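Local coordinates for DNA ligase D 3'-phosphoesterase domain-containing protein (Methanocella paludicola, PDB 5DMP) that probably removes 3'-terminal phosphates and ribonucleosides from DNA ends during archaeal non-homologous end joining, as do the related LigD phosphoesterases, at residues A[79-84]-A[109-114]; A[117-122]-A[134-139]; A[35-40]-A[146-151]. All coordinates share one frame; numbering follows the deposited sequence.

Interaction 1: A[79-84]-A[109-114]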
loop_
_atom_site.group_PDB
_atom_site.type_symbol
_atom_site.label_atom_id
_atom_site.label_comp_id
_atom_site.label_asym_id
_atom_site.label_seq_id
_atom_site.Cartn_x
_atom_site.Cartn_y
_atom_site.Cartn_z
ATOM N N ILE A 79 -0.132 1.629 8.886
ATOM C CA ILE A 79 -0.442 0.218 9.164
ATOM C C ILE A 79 -1.879 0.164 9.730
ATOM O O ILE A 79 -2.430 1.140 10.296
ATOM C CB ILE A 79 0.601 -0.404 10.145
ATOM C CG1 ILE A 79 0.512 -1.949 10.116
ATOM C CG2 ILE A 79 0.355 0.186 11.570
ATOM C CD1 ILE A 79 1.747 -2.628 10.727
ATOM N N GLY A 80 -2.537 -0.959 9.533
ATOM C CA GLY A 80 -3.868 -1.169 10.095
ATOM C C GLY A 80 -4.386 -2.461 9.474
ATOM O O GLY A 80 -3.662 -3.444 9.339
ATOM N N THR A 81 -5.648 -2.439 9.120
ATOM C CA THR A 81 -6.306 -3.598 8.553
ATOM C C THR A 81 -7.100 -3.114 7.340
ATOM O O THR A 81 -7.024 -1.909 6.997
ATOM C CB THR A 81 -7.302 -4.234 9.595
ATOM O OG1 THR A 81 -8.261 -3.264 10.021
ATOM C CG2 THR A 81 -6.532 -4.732 10.868
ATOM N N TYR A 82 -7.816 -4.008 6.659
ATOM C CA TYR A 82 -8.676 -3.556 5.562
ATOM C C TYR A 82 -9.879 -4.458 5.479
ATOM O O TYR A 82 -9.868 -5.554 6.057
ATOM C CB TYR A 82 -7.867 -3.600 4.221
ATOM C CG TYR A 82 -7.566 -4.995 3.722
ATOM C CD1 TYR A 82 -8.447 -5.635 2.843
ATOM C CD2 TYR A 82 -6.368 -5.659 4.095
ATOM C CE1 TYR A 82 -8.173 -6.899 2.337
ATOM C CE2 TYR A 82 -6.099 -6.948 3.617
ATOM C CZ TYR A 82 -6.974 -7.554 2.772
ATOM O OH TYR A 82 -6.685 -8.799 2.317
ATOM N N ARG A 83 -10.898 -4.017 4.757
ATOM C CA ARG A 83 -12.097 -4.807 4.538
ATOM C C ARG A 83 -12.242 -4.943 3.027
ATOM O O ARG A 83 -11.992 -4.000 2.257
ATOM C CB ARG A 83 -13.384 -4.087 5.077
ATOM C CG ARG A 83 -13.363 -3.813 6.561
ATOM C CD ARG A 83 -14.696 -3.209 7.011
ATOM N NE ARG A 83 -14.698 -1.726 7.105
ATOM C CZ ARG A 83 -15.366 -1.012 6.255
ATOM N NH1 ARG A 83 -16.001 -1.633 5.232
ATOM N NH2 ARG A 83 -15.443 0.313 6.422
ATOM N N ASN A 84 -12.692 -6.117 2.594
ATOM C CA ASN A 84 -12.820 -6.349 1.161
ATOM C C ASN A 84 -14.226 -5.857 0.730
ATOM O O ASN A 84 -15.228 -6.496 1.080
ATOM C CB ASN A 84 -12.735 -7.856 0.922
ATOM C CG ASN A 84 -13.053 -8.215 -0.522
ATOM O OD1 ASN A 84 -13.149 -7.340 -1.405
ATOM N ND2 ASN A 84 -13.170 -9.504 -0.773
ATOM N N PHE A 109 -11.551 -1.231 1.737
ATOM C CA PHE A 109 -11.636 -0.091 2.602
ATOM C C PHE A 109 -10.399 -0.187 3.518
ATOM O O PHE A 109 -10.301 -1.135 4.313
ATOM C CB PHE A 109 -12.888 -0.151 3.454
ATOM C CG PHE A 109 -13.131 1.156 4.183
ATOM C CD1 PHE A 109 -12.434 1.428 5.388
ATOM C CD2 PHE A 109 -13.989 2.143 3.628
ATOM C CE1 PHE A 109 -12.605 2.659 6.058
ATOM C CE2 PHE A 109 -14.196 3.345 4.313
ATOM C CZ PHE A 109 -13.472 3.628 5.488
ATOM N N LEU A 110 -9.459 0.745 3.380
ATOM C CA LEU A 110 -8.235 0.645 4.192
ATOM C C LEU A 110 -8.551 1.310 5.562
ATOM O O LEU A 110 -9.098 2.434 5.632
ATOM C CB LEU A 110 -7.099 1.426 3.540
ATOM C CG LEU A 110 -6.667 0.868 2.170
ATOM C CD1 LEU A 110 -5.520 1.726 1.613
ATOM C CD2 LEU A 110 -6.317 -0.647 2.216
ATOM N N GLU A 111 -8.177 0.628 6.638
ATOM C CA GLU A 111 -8.324 1.166 7.998
ATOM C C GLU A 111 -6.933 1.400 8.581
ATOM O O GLU A 111 -6.389 0.613 9.400
ATOM C CB GLU A 111 -9.076 0.134 8.851
ATOM C CG GLU A 111 -10.459 -0.177 8.257
ATOM C CD GLU A 111 -11.069 -1.490 8.745
ATOM O OE1 GLU A 111 -10.395 -2.575 8.732
ATOM O OE2 GLU A 111 -12.261 -1.458 9.112
ATOM N N GLY A 112 -6.330 2.479 8.152
ATOM C CA GLY A 112 -5.015 2.839 8.605
ATOM C C GLY A 112 -5.052 4.050 9.556
ATOM O O GLY A 112 -6.159 4.551 9.941
ATOM N N LYS A 113 -3.876 4.571 9.880
ATOM C CA LYS A 113 -3.765 5.823 10.609
ATOM C C LYS A 113 -3.654 6.977 9.627
ATOM O O LYS A 113 -4.083 8.099 9.953
ATOM C CB LYS A 113 -2.550 5.839 11.546
ATOM C CG LYS A 113 -2.504 4.633 12.490
ATOM C CD LYS A 113 -3.548 4.706 13.603
ATOM C CE LYS A 113 -2.891 5.035 14.943
ATOM N NZ LYS A 113 -3.905 5.662 15.829
ATOM N N LYS A 114 -3.098 6.737 8.443
ATOM C CA LYS A 114 -2.952 7.817 7.479
ATOM C C LYS A 114 -3.982 7.723 6.357
ATOM O O LYS A 114 -4.533 8.757 5.895
ATOM C CB LYS A 114 -1.546 7.939 6.910
ATOM C CG LYS A 114 -0.470 8.236 8.021
ATOM C CD LYS A 114 0.906 8.302 7.402
ATOM C CE LYS A 114 2.001 8.490 8.496
ATOM N NZ LYS A 114 3.351 8.343 7.881
HETATM O O HOH W 1 -7.086 -1.132 11.855
#
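R83 lies alongside F109, with E111 OE2 at the edge of its guanidinium, on the face of the antiparallel strand pair that also carries T81. From CB the R83 chain rises with CG anti to the carbonyl carbon (chi1 -61°), which brings CG to 3.6 Å from E111 OE2. CD passes the same oxygen. A bend at chi3 then sets NE 3.2 Å from E111 OE2 in a salt bridge, met from above the carboxylate plane. Beyond NE the guanidinium lies almost flat on the F109 ring, planes 17° apart. CZ sits 3.7 Å from F109 CG, NH1 stays nearer F109 CB, and NH2 hangs over the ring centre, 3.3 Å from F109 CG; measured at CZ the cation-pi contact is off-centre. The other carboxylate oxygen, E111 OE1, accepts from T81 OG1 at 2.6 Å, and a water links that hydroxyl to E111 O. An alanine in place of E111 would probably leave R83 NE and T81 OG1 without this carboxylate as acceptor and the guanidinium freer to turn. Beneath, T81 with E111 and R83 with F109 form hydrogen-bonded pairs, while Y82 and L110 face the opposite side, Y82 CB on L110 CD2 at 3.9 Å. There Y82 OH bonds E23 O and its side chain packs on I97 of helix 97-103 and on Y6; in the sheet, strand 72-84 lies between strands 105-111 and 5-12.

Interaction 2: A[117-122]-A[134-139]. With EDO (1,2-ethanediol), chain E.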
loop_
_atom_site.group_PDB
_atom_site.type_symbol
_atom_site.label_atom_id
_atom_site.label_comp_id
_atom_site.label_asym_id
_atom_site.label_seq_id
_atom_site.Cartn_x
_atom_site.Cartn_y
_atom_site.Cartn_z
ATOM N N GLY A 117 -10.160 4.711 4.070
ATOM C CA GLY A 117 -11.264 4.867 3.105
ATOM C C GLY A 117 -11.068 3.920 1.943
ATOM O O GLY A 117 -10.192 3.031 2.000
ATOM N N SER A 118 -11.927 4.053 0.937
ATOM C CA SER A 118 -11.971 3.095 -0.159
ATOM C C SER A 118 -10.898 3.344 -1.216
ATOM O O SER A 118 -10.738 4.485 -1.672
ATOM C CB SER A 118 -13.392 3.101 -0.743
ATOM O OG SER A 118 -13.673 4.426 -1.156
ATOM N N TYR A 119 -10.145 2.278 -1.582
ATOM C CA TYR A 119 -9.072 2.324 -2.563
ATOM C C TYR A 119 -9.199 1.106 -3.490
ATOM O O TYR A 119 -9.721 0.051 -3.087
ATOM C CB TYR A 119 -7.634 2.294 -1.937
ATOM C CG TYR A 119 -7.270 3.630 -1.331
ATOM C CD1 TYR A 119 -7.746 3.989 -0.077
ATOM C CD2 TYR A 119 -6.445 4.512 -2.056
ATOM C CE1 TYR A 119 -7.437 5.237 0.474
ATOM C CE2 TYR A 119 -6.116 5.757 -1.525
ATOM C CZ TYR A 119 -6.626 6.090 -0.290
ATOM O OH TYR A 119 -6.307 7.322 0.256
ATOM N N ALA A 120 -8.812 1.350 -4.743
ATOM C CA ALA A 120 -8.832 0.278 -5.796
ATOM C C ALA A 120 -7.399 -0.024 -6.269
ATOM O O ALA A 120 -6.531 0.878 -6.431
ATOM C CB ALA A 120 -9.685 0.689 -6.983
ATOM N N LEU A 121 -7.194 -1.296 -6.617
ATOM C CA LEU A 121 -5.949 -1.768 -7.254
ATOM C C LEU A 121 -6.418 -2.532 -8.513
ATOM O O LEU A 121 -7.146 -3.497 -8.361
ATOM C CB LEU A 121 -5.224 -2.790 -6.349
ATOM C CG LEU A 121 -4.232 -2.153 -5.403
ATOM C CD1 LEU A 121 -3.909 -3.244 -4.350
ATOM C CD2 LEU A 121 -2.968 -1.689 -6.139
ATOM N N ILE A 122 -6.027 -2.039 -9.690
ATOM C CA ILE A 122 -6.586 -2.616 -10.956
ATOM C C ILE A 122 -5.447 -3.130 -11.804
ATOM O O ILE A 122 -4.557 -2.332 -12.172
ATOM C CB ILE A 122 -7.338 -1.505 -11.783
ATOM C CG1 ILE A 122 -8.506 -0.934 -10.930
ATOM C CG2 ILE A 122 -7.895 -2.100 -13.134
ATOM C CD1 ILE A 122 -9.528 -1.988 -10.534
ATOM N N PHE A 134 -3.292 2.123 -8.852
ATOM C CA PHE A 134 -3.698 2.174 -7.464
ATOM C C PHE A 134 -4.348 3.564 -7.277
ATOM O O PHE A 134 -3.696 4.585 -7.531
ATOM C CB PHE A 134 -2.432 2.081 -6.584
ATOM C CG PHE A 134 -2.647 2.333 -5.100
ATOM C CD1 PHE A 134 -3.687 1.728 -4.391
ATOM C CD2 PHE A 134 -1.712 3.097 -4.397
ATOM C CE1 PHE A 134 -3.834 1.922 -3.012
ATOM C CE2 PHE A 134 -1.831 3.297 -3.027
ATOM C CZ PHE A 134 -2.909 2.712 -2.316
ATOM N N PHE A 135 -5.594 3.598 -6.862
ATOM C CA PHE A 135 -6.201 4.945 -6.683
ATOM C C PHE A 135 -7.261 4.956 -5.585
ATOM O O PHE A 135 -7.944 3.965 -5.307
ATOM C CB PHE A 135 -6.750 5.507 -8.068
ATOM C CG PHE A 135 -7.684 4.595 -8.733
ATOM C CD1 PHE A 135 -9.075 4.673 -8.470
ATOM C CD2 PHE A 135 -7.212 3.612 -9.651
ATOM C CE1 PHE A 135 -9.977 3.811 -9.106
ATOM C CE2 PHE A 135 -8.121 2.754 -10.276
ATOM C CZ PHE A 135 -9.490 2.835 -10.017
ATOM N N LYS A 136 -7.407 6.150 -5.010
ATOM C CA LYS A 136 -8.560 6.413 -4.131
ATOM C C LYS A 136 -9.838 6.261 -4.932
ATOM O O LYS A 136 -9.955 6.753 -6.072
ATOM C CB LYS A 136 -8.429 7.841 -3.582
ATOM C CG LYS A 136 -9.669 8.334 -2.735
ATOM C CD LYS A 136 -9.692 7.669 -1.320
ATOM C CE LYS A 136 -11.130 7.787 -0.718
ATOM N NZ LYS A 136 -12.162 6.880 -1.349
ATOM N N MET A 137 -10.824 5.575 -4.366
ATOM C CA MET A 137 -12.091 5.404 -5.076
ATOM C C MET A 137 -12.935 6.709 -4.939
ATOM O O MET A 137 -12.833 7.452 -3.975
ATOM C CB MET A 137 -12.874 4.191 -4.625
ATOM C CG MET A 137 -12.178 2.891 -5.115
ATOM S SD MET A 137 -12.885 1.425 -4.350
ATOM C CE MET A 137 -14.446 1.336 -5.279
ATOM N N LYS A 138 -13.720 6.973 -5.975
ATOM C CA LYS A 138 -14.440 8.228 -6.053
ATOM C C LYS A 138 -15.546 8.254 -4.967
ATOM O O LYS A 138 -16.270 7.283 -4.751
ATOM C CB LYS A 138 -15.070 8.332 -7.445
ATOM C CG LYS A 138 -16.039 9.516 -7.598
ATOM C CD LYS A 138 -16.439 9.676 -9.062
ATOM C CE LYS A 138 -17.173 11.006 -9.296
ATOM N NZ LYS A 138 -17.225 11.298 -10.757
ATOM N N GLU A 139 -15.638 9.368 -4.279
ATOM C CA GLU A 139 -16.753 9.583 -3.316
ATOM C C GLU A 139 -16.876 11.092 -3.224
ATOM O O GLU A 139 -15.933 11.820 -3.643
ATOM C CB GLU A 139 -16.384 9.007 -1.957
ATOM C CG GLU A 139 -15.100 9.560 -1.409
ATOM C CD GLU A 139 -14.781 9.005 -0.004
ATOM O OE1 GLU A 139 -15.098 9.647 1.017
ATOM O OE2 GLU A 139 -14.296 7.871 0.123
HETATM C C1 EDO E . -11.752 10.068 3.275
HETATM O O1 EDO E . -13.153 9.851 3.216
HETATM C C2 EDO E . -11.178 8.902 2.510
HETATM O O2 EDO E . -9.877 9.291 2.060
HETATM O O HOH W 2 -13.950 5.982 1.819
#
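The beta hairpin of strands 118-123 and 132-136 is joined here, where A120 and F135 form an antiparallel hydrogen-bonded pair. A120 N reaches F135 O at 2.8 Å, and F135 N returns the bond to A120 O. On that face A120 CB sits over the F135 ring, offset toward its rim and 3.7 Å from CZ, a CH-pi contact flanked by M137 CG on CB and by I122 CG1 near F135 CE2. The Y119 and K136 side chains leave from the reverse face and cross at about a right angle. In K136 a bend at chi2 (75°) lays CD over the Y119 ring, 3.6 Å from CZ, and a second at chi4 turns NZ to S118. NZ donates to S118 O at 2.8 Å, on a lone pair, to M137 O and, in a salt bridge, to E139 OE2 at 2.8 Å; its bond to S118 OG is weak. S118 O also takes M137 N, so two donors grip it. Beside Y119, F134 packs its CB on L121 CD2. L121 and F134 then meet L20 of strand 16-24, while strand 105-111 borders strand 118-123 and strand 45-53 borders strand 132-136.

Interaction 3: A[35-40]-A[146-151]; sequences KGPSLD and EDIEKA. With EDO (1,2-ethanediol), chain H.
P37 and L39 press against the start of helix 148-151, and L39 carries the apolar packing. L39 CD1 lies 3.5 Å from E146 O and 3.9 Å from I148 CB, its chain crossing that of I148 at about a right angle. E149 reaches closest to the loop: its chain, bent at chi2 (85°), folds the carboxylate onto it, with OE2 3.1 Å from P37 CD. OE2 also lies only 2.4 Å from P37 O, and two oxygens this close suggest that the acid probably holds a proton. G36 passes just beside it: a side chain there would run into E149 OE2, and the backbone angles of G36 by themselves call for glycine. R45 of strand 45-53 also touches E149, and W77 packs on both P37 and I148. The helix opens with D147 as N-cap, its OD1 accepting from K150 N at 3.1 Å from above the carboxylate plane. The looser side is partly watery. Between the two backbones a single water accepts from L39 N and I148 N and donates to E146 O at 2.7 Å. The E146 and K35 side chains lie at the solvent margin, and on the outer side D147 N donates to a bound 1,2-ethanediol.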
loop_
_atom_site.group_PDB
_atom_site.type_symbol
_atom_site.label_atom_id
_atom_site.label_comp_id
_atom_site.label_asym_id
_atom_site.label_seq_id
_atom_site.Cartn_x
_atom_site.Cartn_y
_atom_site.Cartn_z
ATOM N N LYS A 35 5.339 6.840 -6.162
ATOM C CA LYS A 35 5.044 8.175 -5.569
ATOM C C LYS A 35 4.129 8.049 -4.339
ATOM O O LYS A 35 3.702 9.047 -3.709
ATOM C CB LYS A 35 4.313 9.069 -6.588
ATOM C CG LYS A 35 5.132 9.437 -7.845
ATOM C CD LYS A 35 4.577 10.707 -8.519
ATOM C CE LYS A 35 4.724 11.924 -7.582
ATOM N NZ LYS A 35 3.695 13.036 -7.620
ATOM N N GLY A 36 3.860 6.821 -3.946
ATOM C CA GLY A 36 2.988 6.665 -2.743
ATOM C C GLY A 36 1.499 6.886 -3.021
ATOM O O GLY A 36 1.092 7.213 -4.185
ATOM N N PRO A 37 0.636 6.670 -1.997
ATOM C CA PRO A 37 -0.794 6.769 -2.195
ATOM C C PRO A 37 -1.165 8.236 -2.408
ATOM O O PRO A 37 -0.400 9.131 -1.972
ATOM C CB PRO A 37 -1.382 6.304 -0.862
ATOM C CG PRO A 37 -0.290 6.524 0.142
ATOM C CD PRO A 37 1.001 6.266 -0.601
ATOM N N SER A 38 -2.277 8.444 -3.089
ATOM C CA SER A 38 -2.842 9.789 -3.150
ATOM C C SER A 38 -4.246 9.722 -2.565
ATOM O O SER A 38 -4.992 8.737 -2.782
ATOM C CB SER A 38 -2.820 10.318 -4.611
ATOM O OG SER A 38 -3.558 11.543 -4.692
ATOM N N LEU A 39 -4.655 10.792 -1.849
ATOM C CA LEU A 39 -6.034 10.890 -1.333
ATOM C C LEU A 39 -7.012 11.312 -2.401
ATOM O O LEU A 39 -8.234 11.240 -2.188
ATOM C CB LEU A 39 -6.087 11.968 -0.197
ATOM C CG LEU A 39 -5.148 11.682 0.968
ATOM C CD1 LEU A 39 -5.171 12.822 2.028
ATOM C CD2 LEU A 39 -5.545 10.342 1.594
ATOM N N ASP A 40 -6.494 11.781 -3.560
ATOM C CA ASP A 40 -7.351 12.344 -4.637
ATOM C C ASP A 40 -7.758 11.236 -5.610
ATOM O O ASP A 40 -6.875 10.635 -6.198
ATOM C CB ASP A 40 -6.518 13.402 -5.381
ATOM C CG ASP A 40 -7.306 14.129 -6.462
ATOM O OD1 ASP A 40 -8.372 13.665 -6.907
ATOM O OD2 ASP A 40 -6.833 15.217 -6.835
ATOM N N GLU A 146 -5.475 17.131 0.687
ATOM C CA GLU A 146 -4.183 17.030 1.322
ATOM C C GLU A 146 -3.160 16.151 0.521
ATOM O O GLU A 146 -3.539 15.148 -0.066
ATOM C CB GLU A 146 -4.411 16.380 2.684
ATOM C CG GLU A 146 -3.301 16.607 3.697
ATOM C CD GLU A 146 -3.474 15.733 4.928
ATOM O OE1 GLU A 146 -2.472 15.508 5.630
ATOM O OE2 GLU A 146 -4.601 15.250 5.181
ATOM N N ASP A 147 -1.899 16.580 0.475
ATOM C CA ASP A 147 -0.780 15.777 0.020
ATOM C C ASP A 147 -0.344 14.979 1.251
ATOM O O ASP A 147 0.392 15.485 2.117
ATOM C CB ASP A 147 0.350 16.678 -0.433
ATOM C CG ASP A 147 1.554 15.919 -0.939
ATOM O OD1 ASP A 147 1.829 14.760 -0.525
ATOM O OD2 ASP A 147 2.286 16.513 -1.739
ATOM N N ILE A 148 -0.826 13.736 1.349
ATOM C CA ILE A 148 -0.606 12.940 2.580
ATOM C C ILE A 148 0.899 12.664 2.757
ATOM O O ILE A 148 1.426 12.570 3.898
ATOM C CB ILE A 148 -1.463 11.610 2.542
ATOM C CG1 ILE A 148 -1.451 10.929 3.951
ATOM C CG2 ILE A 148 -0.977 10.689 1.395
ATOM C CD1 ILE A 148 -2.194 11.751 4.973
ATOM N N GLU A 149 1.636 12.590 1.658
ATOM C CA GLU A 149 3.067 12.293 1.791
ATOM C C GLU A 149 3.827 13.439 2.430
ATOM O O GLU A 149 4.809 13.206 3.099
ATOM C CB GLU A 149 3.721 12.004 0.462
ATOM C CG GLU A 149 3.508 10.587 0.014
ATOM C CD GLU A 149 2.213 10.421 -0.702
ATOM O OE1 GLU A 149 1.716 11.458 -1.222
ATOM O OE2 GLU A 149 1.663 9.273 -0.723
ATOM N N LYS A 150 3.425 14.664 2.095
ATOM C CA LYS A 150 3.982 15.867 2.716
ATOM C C LYS A 150 3.466 16.088 4.120
ATOM O O LYS A 150 4.244 16.376 5.063
ATOM C CB LYS A 150 3.736 17.088 1.790
ATOM C CG LYS A 150 4.833 17.166 0.730
ATOM C CD LYS A 150 4.730 18.305 -0.300
ATOM C CE LYS A 150 5.709 18.064 -1.462
ATOM N NZ LYS A 150 5.433 18.836 -2.718
ATOM N N ALA A 151 2.176 15.913 4.298
ATOM C CA ALA A 151 1.556 16.168 5.597
ATOM C C ALA A 151 1.994 15.171 6.680
ATOM O O ALA A 151 2.067 15.500 7.899
ATOM C CB ALA A 151 0.062 16.095 5.454
HETATM C C1 EDO H . -0.697 19.832 1.009
HETATM O O1 EDO H . -1.297 19.119 2.098
HETATM C C2 EDO H . 0.723 20.198 1.451
HETATM O O2 EDO H . 0.900 19.794 2.821
HETATM O O HOH W 3 -2.423 12.842 -1.041
#

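Overall arrangement
Interactions 1 and 2 are successive strand pairings of one antiparallel sheet. Strands 105-111 and 118-123 are neighbours in it, and L110 N lies 2.8 Å from G117 O where the two contacts meet. Interaction 1 buries Y82 and L110 on one face and turns a charged, cation-pi cluster of R83, F109 and E111 outward on the other. Interaction 2 has apolar packing on both faces and gathers its charges where K136 and E139 meet S118. Interaction 3 joins loop 35-40 to a short helix, with water and side chains in place of strand bonds. It encloses the other two along the chain and touches both: L39 CD2 packs on Y119 OH, and I148 CD1 on K114 O.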